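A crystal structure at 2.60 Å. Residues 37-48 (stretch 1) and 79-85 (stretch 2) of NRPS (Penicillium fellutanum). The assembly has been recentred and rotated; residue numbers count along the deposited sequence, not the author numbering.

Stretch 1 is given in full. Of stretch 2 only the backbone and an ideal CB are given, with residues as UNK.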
ATOM      1  N   ILE A  37      -7.818 -13.635   2.613  1.00 79.21           N
ATOM      2  CA  ILE A  37      -6.792 -14.637   2.849  1.00 78.36           C
ATOM      3  C   ILE A  37      -7.017 -15.814   1.915  1.00 71.34           C
ATOM      4  O   ILE A  37      -6.087 -16.279   1.249  1.00 70.69           O
ATOM      5  CB  ILE A  37      -6.784 -15.064   4.321  1.00 77.92           C
ATOM      6  CG1 ILE A  37      -6.559 -13.849   5.217  1.00 77.13           C
ATOM      7  CG2 ILE A  37      -5.706 -16.131   4.567  1.00 72.61           C
ATOM      8  CD1 ILE A  37      -6.821 -14.153   6.688  1.00 79.79           C
ATOM      9  N   LEU A  38      -8.270 -16.246   1.785  1.00 71.61           N
ATOM     10  CA  LEU A  38      -8.579 -17.353   0.890  1.00 80.05           C
ATOM     11  C   LEU A  38      -8.134 -17.035  -0.536  1.00 79.74           C
ATOM     12  O   LEU A  38      -7.310 -17.751  -1.117  1.00 70.24           O
ATOM     13  CB  LEU A  38     -10.076 -17.685   0.969  1.00 79.11           C
ATOM     14  CG  LEU A  38     -10.455 -18.910   0.141  1.00 72.10           C
ATOM     15  CD1 LEU A  38      -9.743 -20.111   0.711  1.00 78.18           C
ATOM     16  CD2 LEU A  38     -11.946 -19.141   0.016  1.00 72.99           C
ATOM     17  N   HIS A  39      -8.655 -15.934  -1.091  1.00 86.51           N
ATOM     18  CA  HIS A  39      -8.246 -15.425  -2.406  1.00 84.03           C
ATOM     19  C   HIS A  39      -6.733 -15.476  -2.609  1.00 75.59           C
ATOM     20  O   HIS A  39      -6.241 -16.024  -3.606  1.00 68.98           O
ATOM     21  CB  HIS A  39      -8.737 -13.996  -2.541  1.00 86.81           C
ATOM     22  CG  HIS A  39      -8.451 -13.387  -3.868  1.00 94.43           C
ATOM     23  ND1 HIS A  39      -8.316 -12.029  -4.041  1.00 93.31           N
ATOM     24  CD2 HIS A  39      -8.313 -13.943  -5.092  1.00 98.53           C
ATOM     25  CE1 HIS A  39      -8.075 -11.780  -5.312  1.00 95.07           C
ATOM     26  NE2 HIS A  39      -8.075 -12.924  -5.973  1.00 96.20           N
ATOM     27  N   GLN A  40      -5.970 -14.934  -1.655  1.00 74.59           N
ATOM     28  CA  GLN A  40      -4.548 -14.796  -1.922  1.00 84.94           C
ATOM     29  C   GLN A  40      -3.797 -16.111  -1.760  1.00 87.64           C
ATOM     30  O   GLN A  40      -2.761 -16.304  -2.401  1.00 85.92           O
ATOM     31  CB  GLN A  40      -3.944 -13.702  -1.047  1.00 94.77           C
ATOM     32  CG  GLN A  40      -4.450 -12.315  -1.368  1.00 99.81           C
ATOM     33  CD  GLN A  40      -3.850 -11.263  -0.465  1.00103.45           C
ATOM     34  OE1 GLN A  40      -2.976 -11.556   0.347  1.00110.87           O
ATOM     35  NE2 GLN A  40      -4.360 -10.042  -0.561  1.00100.06           N
ATOM     36  N   LEU A  41      -4.273 -17.025  -0.913  1.00 96.89           N
ATOM     37  CA  LEU A  41      -3.675 -18.366  -0.895  1.00101.79           C
ATOM     38  C   LEU A  41      -3.839 -19.049  -2.247  1.00103.43           C
ATOM     39  O   LEU A  41      -2.858 -19.432  -2.882  1.00108.12           O
ATOM     40  CB  LEU A  41      -4.294 -19.223   0.209  1.00 91.22           C
ATOM     41  CG  LEU A  41      -3.935 -18.761   1.608  1.00 84.35           C
ATOM     42  CD1 LEU A  41      -4.789 -19.489   2.608  1.00 89.56           C
ATOM     43  CD2 LEU A  41      -2.459 -18.986   1.875  1.00 82.15           C
ATOM     44  N   LEU A  42      -5.077 -19.141  -2.727  1.00101.86           N
ATOM     45  CA  LEU A  42      -5.373 -19.776  -4.005  1.00107.50           C
ATOM     46  C   LEU A  42      -4.541 -19.209  -5.164  1.00112.01           C
ATOM     47  O   LEU A  42      -4.325 -19.913  -6.158  1.00117.05           O
ATOM     48  CB  LEU A  42      -6.872 -19.638  -4.295  1.00109.13           C
ATOM     49  CG  LEU A  42      -7.841 -20.652  -3.663  1.00109.16           C
ATOM     50  CD1 LEU A  42      -7.856 -20.584  -2.166  1.00112.13           C
ATOM     51  CD2 LEU A  42      -9.245 -20.411  -4.147  1.00102.79           C
ATOM     52  N   VAL A  43      -4.056 -17.965  -5.080  1.00107.10           N
ATOM     53  CA  VAL A  43      -3.263 -17.499  -6.219  1.00105.21           C
ATOM     54  C   VAL A  43      -1.784 -17.857  -6.058  1.00109.53           C
ATOM     55  O   VAL A  43      -1.087 -18.055  -7.060  1.00112.77           O
ATOM     56  CB  VAL A  43      -3.457 -15.987  -6.492  1.00 97.58           C
ATOM     57  CG1 VAL A  43      -4.936 -15.673  -6.753  1.00 97.58           C
ATOM     58  CG2 VAL A  43      -2.854 -15.086  -5.383  1.00 88.20           C
ATOM     59  N   ASP A  44      -1.280 -17.961  -4.828  1.00111.36           N
ATOM     60  CA  ASP A  44       0.094 -18.408  -4.637  1.00119.09           C
ATOM     61  C   ASP A  44       0.287 -19.788  -5.257  1.00128.75           C
ATOM     62  O   ASP A  44      -0.618 -20.628  -5.252  1.00125.30           O
ATOM     63  CB  ASP A  44       0.462 -18.457  -3.151  1.00119.65           C
ATOM     64  CG  ASP A  44       1.933 -18.840  -2.920  1.00126.10           C
ATOM     65  OD1 ASP A  44       2.807 -17.953  -3.020  1.00126.32           O
ATOM     66  OD2 ASP A  44       2.229 -20.034  -2.683  1.00128.63           O
ATOM     67  N   ASN A  45       1.489 -20.027  -5.790  1.00139.86           N
ATOM     68  CA  ASN A  45       1.748 -21.275  -6.500  1.00153.25           C
ATOM     69  C   ASN A  45       2.095 -22.433  -5.572  1.00157.84           C
ATOM     70  O   ASN A  45       1.840 -23.590  -5.927  1.00163.21           O
ATOM     71  CB  ASN A  45       2.872 -21.084  -7.525  1.00164.61           C
ATOM     72  CG  ASN A  45       2.393 -20.437  -8.814  1.00162.18           C
ATOM     73  OD1 ASN A  45       1.359 -20.820  -9.364  1.00160.80           O
ATOM     74  ND2 ASN A  45       3.147 -19.453  -9.303  1.00161.95           N
ATOM     75  N   ASP A  46       2.681 -22.165  -4.399  1.00159.22           N
ATOM     76  CA  ASP A  46       3.089 -23.274  -3.537  1.00153.59           C
ATOM     77  C   ASP A  46       1.898 -24.017  -2.947  1.00147.54           C
ATOM     78  O   ASP A  46       1.966 -25.237  -2.760  1.00154.18           O
ATOM     79  CB  ASP A  46       4.004 -22.796  -2.406  1.00152.95           C
ATOM     80  CG  ASP A  46       5.427 -22.563  -2.862  1.00157.54           C
ATOM     81  OD1 ASP A  46       5.846 -23.194  -3.860  1.00160.89           O
ATOM     82  OD2 ASP A  46       6.137 -21.776  -2.203  1.00157.72           O
ATOM     83  N   VAL A  47       0.806 -23.310  -2.651  1.00134.96           N
ATOM     84  CA  VAL A  47      -0.316 -23.932  -1.963  1.00122.32           C
ATOM     85  C   VAL A  47      -1.028 -24.904  -2.902  1.00122.99           C
ATOM     86  O   VAL A  47      -1.385 -24.560  -4.037  1.00120.55           O
ATOM     87  CB  VAL A  47      -1.254 -22.857  -1.396  1.00108.47           C
ATOM     88  CG1 VAL A  47      -1.757 -21.994  -2.481  1.00104.46           C
ATOM     89  CG2 VAL A  47      -2.422 -23.505  -0.681  1.00101.94           C
ATOM     90  N   SER A  48      -1.216 -26.140  -2.429  1.00125.22           N
ATOM     91  CA  SER A  48      -1.740 -27.233  -3.239  1.00129.71           C
ATOM     92  C   SER A  48      -3.208 -27.530  -2.975  1.00120.29           C
ATOM     93  O   SER A  48      -3.862 -28.124  -3.840  1.00121.98           O
ATOM     94  CB  SER A  48      -0.910 -28.500  -2.995  1.00141.10           C
ATOM     95  OG  SER A  48      -1.430 -29.620  -3.692  1.00152.77           O
ATOM     96  N   UNK A  79     -12.948 -21.637 -11.531  1.00117.85           N
ATOM     97  CA  UNK A  79     -11.698 -22.388 -11.593  1.00120.31           C
ATOM     98  C   UNK A  79     -11.154 -22.724 -10.214  1.00112.18           C
ATOM     99  O   UNK A  79     -10.376 -23.675 -10.078  1.00111.27           O
ATOM    100  CB  UNK A  79     -10.651 -21.597 -12.379  1.00120.31           C
ATOM    101  N   UNK A  80     -11.544 -21.963  -9.198  1.00107.91           N
ATOM    102  CA  UNK A  80     -10.977 -22.113  -7.875  1.00105.48           C
ATOM    103  C   UNK A  80     -11.641 -23.210  -7.062  1.00103.51           C
ATOM    104  O   UNK A  80     -11.181 -23.485  -5.949  1.00101.02           O
ATOM    105  CB  UNK A  80     -11.073 -20.786  -7.120  1.00105.48           C
ATOM    106  N   UNK A  81     -12.716 -23.822  -7.561  1.00105.50           N
ATOM    107  CA  UNK A  81     -13.285 -24.952  -6.843  1.00108.17           C
ATOM    108  C   UNK A  81     -12.266 -26.074  -6.679  1.00108.75           C
ATOM    109  O   UNK A  81     -12.242 -26.738  -5.638  1.00107.80           O
ATOM    110  CB  UNK A  81     -14.527 -25.471  -7.571  1.00108.17           C
ATOM    111  N   UNK A  82     -11.397 -26.284  -7.679  1.00107.80           N
ATOM    112  CA  UNK A  82     -10.554 -27.480  -7.687  1.00111.88           C
ATOM    113  C   UNK A  82      -9.439 -27.443  -6.647  1.00104.72           C
ATOM    114  O   UNK A  82      -8.722 -28.439  -6.500  1.00 98.92           O
ATOM    115  CB  UNK A  82      -9.941 -27.667  -9.076  1.00111.88           C
ATOM    116  N   UNK A  83      -9.272 -26.326  -5.937  1.00104.33           N
ATOM    117  CA  UNK A  83      -8.254 -26.176  -4.904  1.00107.38           C
ATOM    118  C   UNK A  83      -8.827 -26.172  -3.495  1.00106.75           C
ATOM    119  O   UNK A  83      -8.070 -26.084  -2.520  1.00 99.79           O
ATOM    120  CB  UNK A  83      -7.469 -24.883  -5.137  1.00107.38           C
ATOM    121  N   UNK A  84     -10.136 -26.271  -3.357  1.00118.90           N
ATOM    122  CA  UNK A  84     -10.806 -25.990  -2.098  1.00123.62           C
ATOM    123  C   UNK A  84     -11.505 -27.251  -1.598  1.00123.45           C
ATOM    124  O   UNK A  84     -12.128 -27.986  -2.375  1.00124.51           O
ATOM    125  CB  UNK A  84     -11.805 -24.843  -2.258  1.00123.62           C
ATOM    126  N   UNK A  85     -11.343 -27.535  -0.310  1.00124.50           N
ATOM    127  CA  UNK A  85     -12.109 -28.588   0.346  1.00123.93           C
ATOM    128  C   UNK A  85     -12.731 -28.013   1.605  1.00113.99           C
ATOM    129  O   UNK A  85     -12.053 -27.349   2.398  1.00110.73           O
ATOM    130  CB  UNK A  85     -11.232 -29.799   0.670  1.00123.93           C
TER

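Stretch 1 is the end of a helix, a turn and the start of a strand. Toward stretch 2 it offers mostly carbon: the side chains of Leu38, Leu42 and Val43, with the carbonyl oxygens of Val47 and Ser48 to one side. No hydrogen bond crosses between the stretches.

Position 79 has nothing of stretch 1 within 5.5 Å of its ideal CB. The site sets no demand, and a polar or charged residue would suit it. The deposited residue is Asp79, which makes no contact with stretch 1.

Position 80 points its CA-to-CB bond toward the helix. Its ideal CB lies 3.5 Å from Leu42 CD2, so contact begins at the first side-chain atom. Beyond it lie Leu42 and Val43. A long aliphatic chain, Met or an aromatic ring could follow this surface. The residue is Tyr80, with chi1 in the m well. Its CD1 comes 3.3 Å from Leu42 CD2, a tight approach. The ring meets both Leu42 and Val43 obliquely. Tyr80 OH lies 3.3 Å from Val43 CG1, a contact with carbon that gives the hydroxyl no polar partner.

Position 81 points away from stretch 1. A long polar chain is easily accommodated. It is Arg81, extended through chi2 and chi3. Its backbone O accepts a hydrogen bond from the backbone N of position 84.

Position 82 is also out of reach, and many side chains would do. It is Arg82. Its NE lies 3.6 Å from Asp79 OD1 in a salt bridge of charges only, since the oxygen is well out of the guanidinium plane.

Position 83 points toward stretch 1. Its ideal CB is 4.5 Å from Leu42 CG and 5.0 Å from Ser48 O. Leu, Ile or Met would suit the carbon side; a donor might use the carbonyl. The residue is Leu83. Its CB packs against Leu42 CG at 4.5 Å, while its CD1 reaches the strand, 3.1 Å from Ser48 O and 4.1 Å from Val47 O. The apolar methyl leaves the nearby carbonyl without a hydrogen bond from this side chain.

Position 84 points sideways, with its ideal CB 5.5 Å from Leu42 CD2. A small residue would not reach stretch 1; a longer apolar one could reach Leu38. It is Ile84, with chi1 and chi2 both t. Its CD1 comes 4.0 Å from Leu38 CD2.

Position 85 has no neighbour in stretch 1, so the choice is open. It is Gln85, which makes no contact here.

Stretch 2 (79-85) DYRRLIQ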
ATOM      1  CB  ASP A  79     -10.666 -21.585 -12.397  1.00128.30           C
ATOM      2  CG  ASP A  79      -9.308 -22.251 -12.438  1.00142.55           C
ATOM      3  OD1 ASP A  79      -9.198 -23.339 -13.047  1.00154.69           O
ATOM      4  OD2 ASP A  79      -8.345 -21.679 -11.877  1.00139.86           O
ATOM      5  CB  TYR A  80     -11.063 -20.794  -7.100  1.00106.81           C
ATOM      6  CG  TYR A  80     -10.102 -19.709  -7.546  1.00109.53           C
ATOM      7  CD1 TYR A  80      -8.730 -19.870  -7.386  1.00110.86           C
ATOM      8  CD2 TYR A  80     -10.561 -18.487  -8.025  1.00107.36           C
ATOM      9  CE1 TYR A  80      -7.837 -18.881  -7.760  1.00108.36           C
ATOM     10  CE2 TYR A  80      -9.672 -17.479  -8.388  1.00104.84           C
ATOM     11  CZ  TYR A  80      -8.314 -17.690  -8.252  1.00106.44           C
ATOM     12  OH  TYR A  80      -7.409 -16.720  -8.592  1.00105.42           O
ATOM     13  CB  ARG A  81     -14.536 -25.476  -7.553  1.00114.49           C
ATOM     14  CG  ARG A  81     -15.753 -24.568  -7.473  1.00117.90           C
ATOM     15  CD  ARG A  81     -17.010 -25.265  -8.032  1.00126.51           C
ATOM     16  NE  ARG A  81     -18.216 -24.440  -7.903  1.00132.47           N
ATOM     17  CZ  ARG A  81     -18.722 -23.685  -8.876  1.00132.96           C
ATOM     18  NH1 ARG A  81     -18.147 -23.666 -10.071  1.00132.78           N
ATOM     19  NH2 ARG A  81     -19.813 -22.964  -8.658  1.00134.18           N
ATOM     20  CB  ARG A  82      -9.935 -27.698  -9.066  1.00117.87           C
ATOM     21  CG  ARG A  82      -8.858 -26.688  -9.423  1.00120.17           C
ATOM     22  CD  ARG A  82      -8.293 -27.008 -10.782  1.00124.58           C
ATOM     23  NE  ARG A  82      -9.248 -26.712 -11.837  1.00128.99           N
ATOM     24  CZ  ARG A  82      -9.205 -27.255 -13.045  1.00136.46           C
ATOM     25  NH1 ARG A  82      -8.286 -28.161 -13.329  1.00143.00           N
ATOM     26  NH2 ARG A  82     -10.106 -26.929 -13.954  1.00138.85           N
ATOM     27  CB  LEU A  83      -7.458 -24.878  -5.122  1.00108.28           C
ATOM     28  CG  LEU A  83      -6.147 -24.882  -5.901  1.00110.09           C
ATOM     29  CD1 LEU A  83      -5.145 -25.648  -5.095  1.00112.93           C
ATOM     30  CD2 LEU A  83      -6.286 -25.483  -7.290  1.00112.53           C
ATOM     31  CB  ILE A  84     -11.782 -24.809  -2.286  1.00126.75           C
ATOM     32  CG1 ILE A  84     -12.286 -24.277  -0.955  1.00130.29           C
ATOM     33  CG2 ILE A  84     -12.945 -25.189  -3.176  1.00129.87           C
ATOM     34  CD1 ILE A  84     -12.907 -22.902  -1.121  1.00135.42           C
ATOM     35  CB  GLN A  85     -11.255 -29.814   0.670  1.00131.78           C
ATOM     36  CG  GLN A  85     -10.856 -30.585  -0.567  1.00138.59           C
ATOM     37  CD  GLN A  85     -10.165 -31.895  -0.246  1.00146.95           C
ATOM     38  OE1 GLN A  85      -9.961 -32.242   0.923  1.00151.08           O
ATOM     39  NE2 GLN A  85      -9.795 -32.630  -1.288  1.00152.07           N
TER
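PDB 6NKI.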